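Long-range contact in Lmo0812 protein (Listeria monocytogenes serovar 1/2a, PDB 4YF1), which is probably an HD-domain pyrophosphohydrolase, with a possible role in removing the 3'-diphosphate from the alarmone guanosine-3',5'-bis(diphosphate): residues V118-K129 with F173-I184. Sequence-based numbering, arbitrary orientation. Where two conformers were deposited one is given.
Sequences VADKLDNLTSVK and FFDEYARLVKWI
Leu-122 O takes two bonds from Thr-126, from opposite faces of its carbonyl plane: OG1 of Thr-126 donates to O of Leu-122 at 2.8 Å, and the backbone N makes the helical bond. The hydroxyl still touches Leu-180, whose CD1 also meets Leu-122 CD1 at 3.6 Å. Two helices crossing at 42° pack here by knobs into holes. Leu-122 enters among Phe-173, Glu-176, Tyr-177 and Leu-180; Leu-125 fills the next hole, its CD1 3.6 Å from Val-181 CG2. In return Tyr-177, with CG anti to its backbone nitrogen (chi1 177°), runs beside the Lys-121 side chain, pointing the same way, CE1 3.4 Å from Lys-121 CB, and its hydroxyl bonds to Asn-154. At one end Val-118 CG2 makes a CH-pi contact over a face of Phe-174; at the other, Lys-129 bends at its last torsion (chi4 64°) and sets NZ 3.6 Å from the centroid of the Trp-183 five-membered ring, a cation-pi contact. Asp-120, which bonds to His-35 and probably belongs to the HD-type site, points away from helix 172-184. Helix 111-132 thus lies between that site and helix 172-184, with helix 35-45 touching Ala-119 and Phe-173, and helix 147-160 covering Leu-125, Tyr-177 and Val-181.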
loop_
_atom_site.group_PDB
_atom_site.type_symbol
_atom_site.label_atom_id
_atom_site.label_comp_id
_atom_site.label_asym_id
_atom_site.label_seq_id
_atom_site.Cartn_x
_atom_site.Cartn_y
_atom_site.Cartn_z
ATOM N N VAL A 118 14.782 -0.548 -8.076
ATOM C CA VAL A 118 15.175 -1.935 -8.380
ATOM C C VAL A 118 14.031 -2.938 -8.101
ATOM O O VAL A 118 13.788 -3.826 -8.923
ATOM C CB VAL A 118 16.473 -2.335 -7.699
ATOM C CG1 VAL A 118 16.856 -3.747 -8.008
ATOM C CG2 VAL A 118 17.616 -1.387 -8.043
ATOM N N ALA A 119 13.297 -2.762 -7.002
ATOM C CA ALA A 119 12.179 -3.644 -6.686
ATOM C C ALA A 119 11.110 -3.611 -7.780
ATOM O O ALA A 119 10.563 -4.643 -8.169
ATOM C CB ALA A 119 11.574 -3.293 -5.344
ATOM N N ASP A 120 10.817 -2.412 -8.258
ATOM C CA ASP A 120 9.856 -2.232 -9.340
ATOM C C ASP A 120 10.339 -2.989 -10.598
ATOM O O ASP A 120 9.568 -3.714 -11.222
ATOM C CB ASP A 120 9.727 -0.747 -9.658
ATOM C CG ASP A 120 8.835 -0.478 -10.890
ATOM O OD1 ASP A 120 7.665 -0.897 -10.882
ATOM O OD2 ASP A 120 9.301 0.183 -11.828
ATOM N N LYS A 121 11.609 -2.832 -10.943
ATOM C CA LYS A 121 12.168 -3.532 -12.152
ATOM C C LYS A 121 12.259 -5.019 -11.991
ATOM O O LYS A 121 12.124 -5.761 -12.947
ATOM C CB LYS A 121 13.550 -3.009 -12.517
ATOM C CG LYS A 121 13.491 -1.840 -13.445
ATOM C CD LYS A 121 12.805 -0.672 -12.829
ATOM C CE LYS A 121 11.992 0.043 -13.873
ATOM N NZ LYS A 121 11.607 1.369 -13.303
ATOM N N LEU A 122 12.569 -5.446 -10.778
ATOM C CA LEU A 122 12.655 -6.873 -10.484
ATOM C C LEU A 122 11.333 -7.582 -10.698
ATOM O O LEU A 122 11.297 -8.615 -11.367
ATOM C CB LEU A 122 13.173 -7.103 -9.037
ATOM C CG LEU A 122 13.247 -8.550 -8.535
ATOM C CD1 LEU A 122 14.016 -9.487 -9.440
ATOM C CD2 LEU A 122 13.824 -8.622 -7.111
ATOM N N ASP A 123 10.240 -7.049 -10.160
ATOM C CA ASP A 123 8.963 -7.708 -10.370
ATOM C C ASP A 123 8.609 -7.720 -11.877
ATOM O O ASP A 123 8.066 -8.712 -12.358
ATOM C CB ASP A 123 7.835 -7.064 -9.591
ATOM C CG ASP A 123 6.530 -7.832 -9.735
ATOM O OD1 ASP A 123 6.449 -9.014 -9.301
ATOM O OD2 ASP A 123 5.577 -7.253 -10.269
ATOM N N ASN A 124 8.889 -6.616 -12.580
ATOM C CA ASN A 124 8.636 -6.536 -14.049
ATOM C C ASN A 124 9.405 -7.620 -14.809
ATOM O O ASN A 124 8.813 -8.342 -15.601
ATOM C CB ASN A 124 9.033 -5.158 -14.612
ATOM C CG ASN A 124 8.097 -4.034 -14.188
ATOM O OD1 ASN A 124 7.013 -4.263 -13.634
ATOM N ND2 ASN A 124 8.513 -2.789 -14.469
ATOM N N LEU A 125 10.720 -7.716 -14.599
ATOM C CA LEU A 125 11.532 -8.752 -15.280
ATOM C C LEU A 125 11.168 -10.180 -14.879
ATOM O O LEU A 125 11.283 -11.115 -15.701
ATOM C CB LEU A 125 13.032 -8.555 -15.152
ATOM C CG LEU A 125 13.677 -7.401 -15.875
ATOM C CD1 LEU A 125 15.161 -7.693 -15.918
ATOM C CD2 LEU A 125 13.127 -7.236 -17.292
ATOM N N THR A 126 10.727 -10.365 -13.638
ATOM C CA THR A 126 10.251 -11.675 -13.217
ATOM C C THR A 126 9.104 -12.102 -14.161
ATOM O O THR A 126 9.082 -13.248 -14.627
ATOM C CB THR A 126 9.799 -11.654 -11.767
ATOM O OG1 THR A 126 10.951 -11.382 -10.950
ATOM C CG2 THR A 126 9.183 -12.982 -11.361
ATOM N N SER A 127 8.192 -11.182 -14.467
ATOM C CA SER A 127 7.081 -11.501 -15.379
ATOM C C SER A 127 7.567 -11.718 -16.809
ATOM O O SER A 127 6.997 -12.541 -17.537
ATOM C CB SER A 127 6.005 -10.414 -15.337
ATOM O OG SER A 127 5.503 -10.311 -14.005
ATOM N N VAL A 128 8.602 -10.980 -17.212
ATOM C CA VAL A 128 9.187 -11.144 -18.534
ATOM C C VAL A 128 9.809 -12.541 -18.652
ATOM O O VAL A 128 9.521 -13.254 -19.611
ATOM C CB VAL A 128 10.244 -10.063 -18.865
ATOM C CG1 VAL A 128 10.945 -10.390 -20.176
ATOM C CG2 VAL A 128 9.606 -8.675 -18.928
ATOM N N LYS A 129 10.644 -12.938 -17.685
ATOM C CA LYS A 129 11.287 -14.276 -17.717
ATOM C C LYS A 129 10.244 -15.398 -17.845
ATOM O O LYS A 129 10.428 -16.367 -18.610
ATOM C CB LYS A 129 12.152 -14.510 -16.474
ATOM C CG LYS A 129 12.760 -15.914 -16.386
ATOM C CD LYS A 129 13.437 -16.132 -15.043
ATOM C CE LYS A 129 13.886 -17.576 -14.848
ATOM N NZ LYS A 129 14.932 -17.966 -15.827
ATOM N N PHE A 173 18.005 -8.721 -2.847
ATOM C CA PHE A 173 17.206 -8.701 -4.073
ATOM C C PHE A 173 17.889 -7.998 -5.244
ATOM O O PHE A 173 17.509 -8.258 -6.393
ATOM C CB PHE A 173 15.751 -8.220 -3.868
ATOM C CG PHE A 173 15.577 -6.726 -3.691
ATOM C CD1 PHE A 173 15.427 -5.880 -4.793
ATOM C CD2 PHE A 173 15.472 -6.169 -2.402
ATOM C CE1 PHE A 173 15.198 -4.518 -4.648
ATOM C CE2 PHE A 173 15.249 -4.811 -2.253
ATOM C CZ PHE A 173 15.124 -3.969 -3.354
ATOM N N PHE A 174 18.906 -7.161 -4.982
ATOM C CA PHE A 174 19.654 -6.487 -6.089
ATOM C C PHE A 174 20.335 -7.561 -6.960
ATOM O O PHE A 174 20.346 -7.448 -8.186
ATOM C CB PHE A 174 20.699 -5.503 -5.545
ATOM C CG PHE A 174 20.165 -4.135 -5.202
ATOM C CD1 PHE A 174 18.888 -3.946 -4.721
ATOM C CD2 PHE A 174 21.009 -3.022 -5.288
ATOM C CE1 PHE A 174 18.439 -2.687 -4.394
ATOM C CE2 PHE A 174 20.550 -1.752 -4.985
ATOM C CZ PHE A 174 19.273 -1.585 -4.537
ATOM N N ASP A 175 20.863 -8.601 -6.303
ATOM C CA ASP A 175 21.516 -9.737 -6.968
ATOM C C ASP A 175 20.514 -10.528 -7.830
ATOM O O ASP A 175 20.870 -11.001 -8.911
ATOM C CB ASP A 175 22.180 -10.674 -5.934
ATOM C CG ASP A 175 23.296 -9.987 -5.130
ATOM O OD1 ASP A 175 23.967 -9.095 -5.689
ATOM O OD2 ASP A 175 23.507 -10.345 -3.941
ATOM N N GLU A 176 19.270 -10.649 -7.364
ATOM C CA GLU A 176 18.214 -11.353 -8.118
ATOM C C GLU A 176 17.929 -10.576 -9.404
ATOM O O GLU A 176 17.753 -11.161 -10.469
ATOM C CB GLU A 176 16.877 -11.483 -7.393
ATOM C CG GLU A 176 16.885 -12.314 -6.149
ATOM C CD GLU A 176 15.554 -12.255 -5.423
ATOM O OE1 GLU A 176 14.506 -12.517 -6.077
ATOM O OE2 GLU A 176 15.584 -11.972 -4.197
ATOM N N TYR A 177 17.845 -9.262 -9.284
ATOM C CA TYR A 177 17.637 -8.441 -10.489
ATOM C C TYR A 177 18.814 -8.580 -11.454
ATOM O O TYR A 177 18.586 -8.730 -12.673
ATOM C CB TYR A 177 17.404 -6.990 -10.150
ATOM C CG TYR A 177 17.254 -6.099 -11.351
ATOM C CD1 TYR A 177 16.118 -6.155 -12.128
ATOM C CD2 TYR A 177 18.244 -5.201 -11.704
ATOM C CE1 TYR A 177 15.966 -5.322 -13.222
ATOM C CE2 TYR A 177 18.103 -4.357 -12.806
ATOM C CZ TYR A 177 16.958 -4.434 -13.551
ATOM O OH TYR A 177 16.790 -3.616 -14.625
ATOM N N ALA A 178 20.042 -8.512 -10.946
ATOM C CA ALA A 178 21.232 -8.677 -11.806
ATOM C C ALA A 178 21.197 -10.005 -12.591
ATOM O O ALA A 178 21.464 -10.001 -13.806
ATOM C CB ALA A 178 22.510 -8.570 -11.012
ATOM N N ARG A 179 20.869 -11.118 -11.909
ATOM C CA ARG A 179 20.780 -12.428 -12.553
ATOM C C ARG A 179 19.713 -12.445 -13.651
ATOM O O ARG A 179 19.938 -13.009 -14.717
ATOM C CB ARG A 179 20.533 -13.565 -11.545
ATOM C CG ARG A 179 21.699 -13.853 -10.610
ATOM C CD ARG A 179 21.506 -15.160 -9.826
ATOM N NE ARG A 179 20.215 -15.251 -9.128
ATOM C CZ ARG A 179 19.961 -14.812 -7.892
ATOM N NH1 ARG A 179 20.894 -14.210 -7.159
ATOM N NH2 ARG A 179 18.744 -14.958 -7.386
ATOM N N LEU A 180 18.552 -11.840 -13.381
ATOM C CA LEU A 180 17.508 -11.751 -14.395
ATOM C C LEU A 180 17.946 -10.963 -15.630
ATOM O O LEU A 180 17.627 -11.365 -16.772
ATOM C CB LEU A 180 16.212 -11.148 -13.858
ATOM C CG LEU A 180 15.218 -12.102 -13.254
ATOM C CD1 LEU A 180 14.144 -11.354 -12.513
ATOM C CD2 LEU A 180 14.603 -12.960 -14.345
ATOM N N VAL A 181 18.637 -9.835 -15.424
ATOM C CA VAL A 181 19.113 -9.032 -16.567
ATOM C C VAL A 181 20.090 -9.839 -17.420
ATOM O O VAL A 181 19.990 -9.834 -18.670
ATOM C CB VAL A 181 19.702 -7.686 -16.102
ATOM C CG1 VAL A 181 20.383 -6.927 -17.240
ATOM C CG2 VAL A 181 18.591 -6.843 -15.496
ATOM N N LYS A 182 21.007 -10.536 -16.757
ATOM C CA LYS A 182 21.997 -11.385 -17.434
ATOM C C LYS A 182 21.327 -12.527 -18.210
ATOM O O LYS A 182 21.745 -12.858 -19.334
ATOM C CB LYS A 182 22.997 -11.943 -16.419
ATOM C CG LYS A 182 24.168 -12.707 -17.023
ATOM C CD LYS A 182 25.210 -13.034 -15.964
ATOM C CE LYS A 182 26.414 -13.748 -16.556
ATOM N NZ LYS A 182 27.403 -14.120 -15.503
ATOM N N TRP A 183 20.273 -13.100 -17.629
ATOM C CA TRP A 183 19.533 -14.204 -18.269
ATOM C C TRP A 183 18.739 -13.732 -19.491
ATOM O O TRP A 183 18.802 -14.346 -20.556
ATOM C CB TRP A 183 18.551 -14.869 -17.292
ATOM C CG TRP A 183 17.981 -16.197 -17.823
ATOM C CD1 TRP A 183 18.512 -17.444 -17.638
ATOM C CD2 TRP A 183 16.786 -16.385 -18.605
ATOM N NE1 TRP A 183 17.732 -18.390 -18.259
ATOM C CE2 TRP A 183 16.667 -17.772 -18.858
ATOM C CE3 TRP A 183 15.816 -15.518 -19.126
ATOM C CZ2 TRP A 183 15.609 -18.317 -19.621
ATOM C CZ3 TRP A 183 14.749 -16.061 -19.875
ATOM C CH2 TRP A 183 14.663 -17.448 -20.115
ATOM N N ILE A 184 17.970 -12.669 -19.328
ATOM C CA ILE A 184 17.157 -12.156 -20.408
ATOM C C ILE A 184 17.974 -11.501 -21.545
ATOM O O ILE A 184 17.685 -11.748 -22.706
ATOM C CB ILE A 184 16.082 -11.190 -19.885
ATOM C CG1 ILE A 184 15.105 -11.948 -18.984
ATOM C CG2 ILE A 184 15.335 -10.489 -21.027
ATOM C CD1 ILE A 184 14.156 -11.063 -18.219
#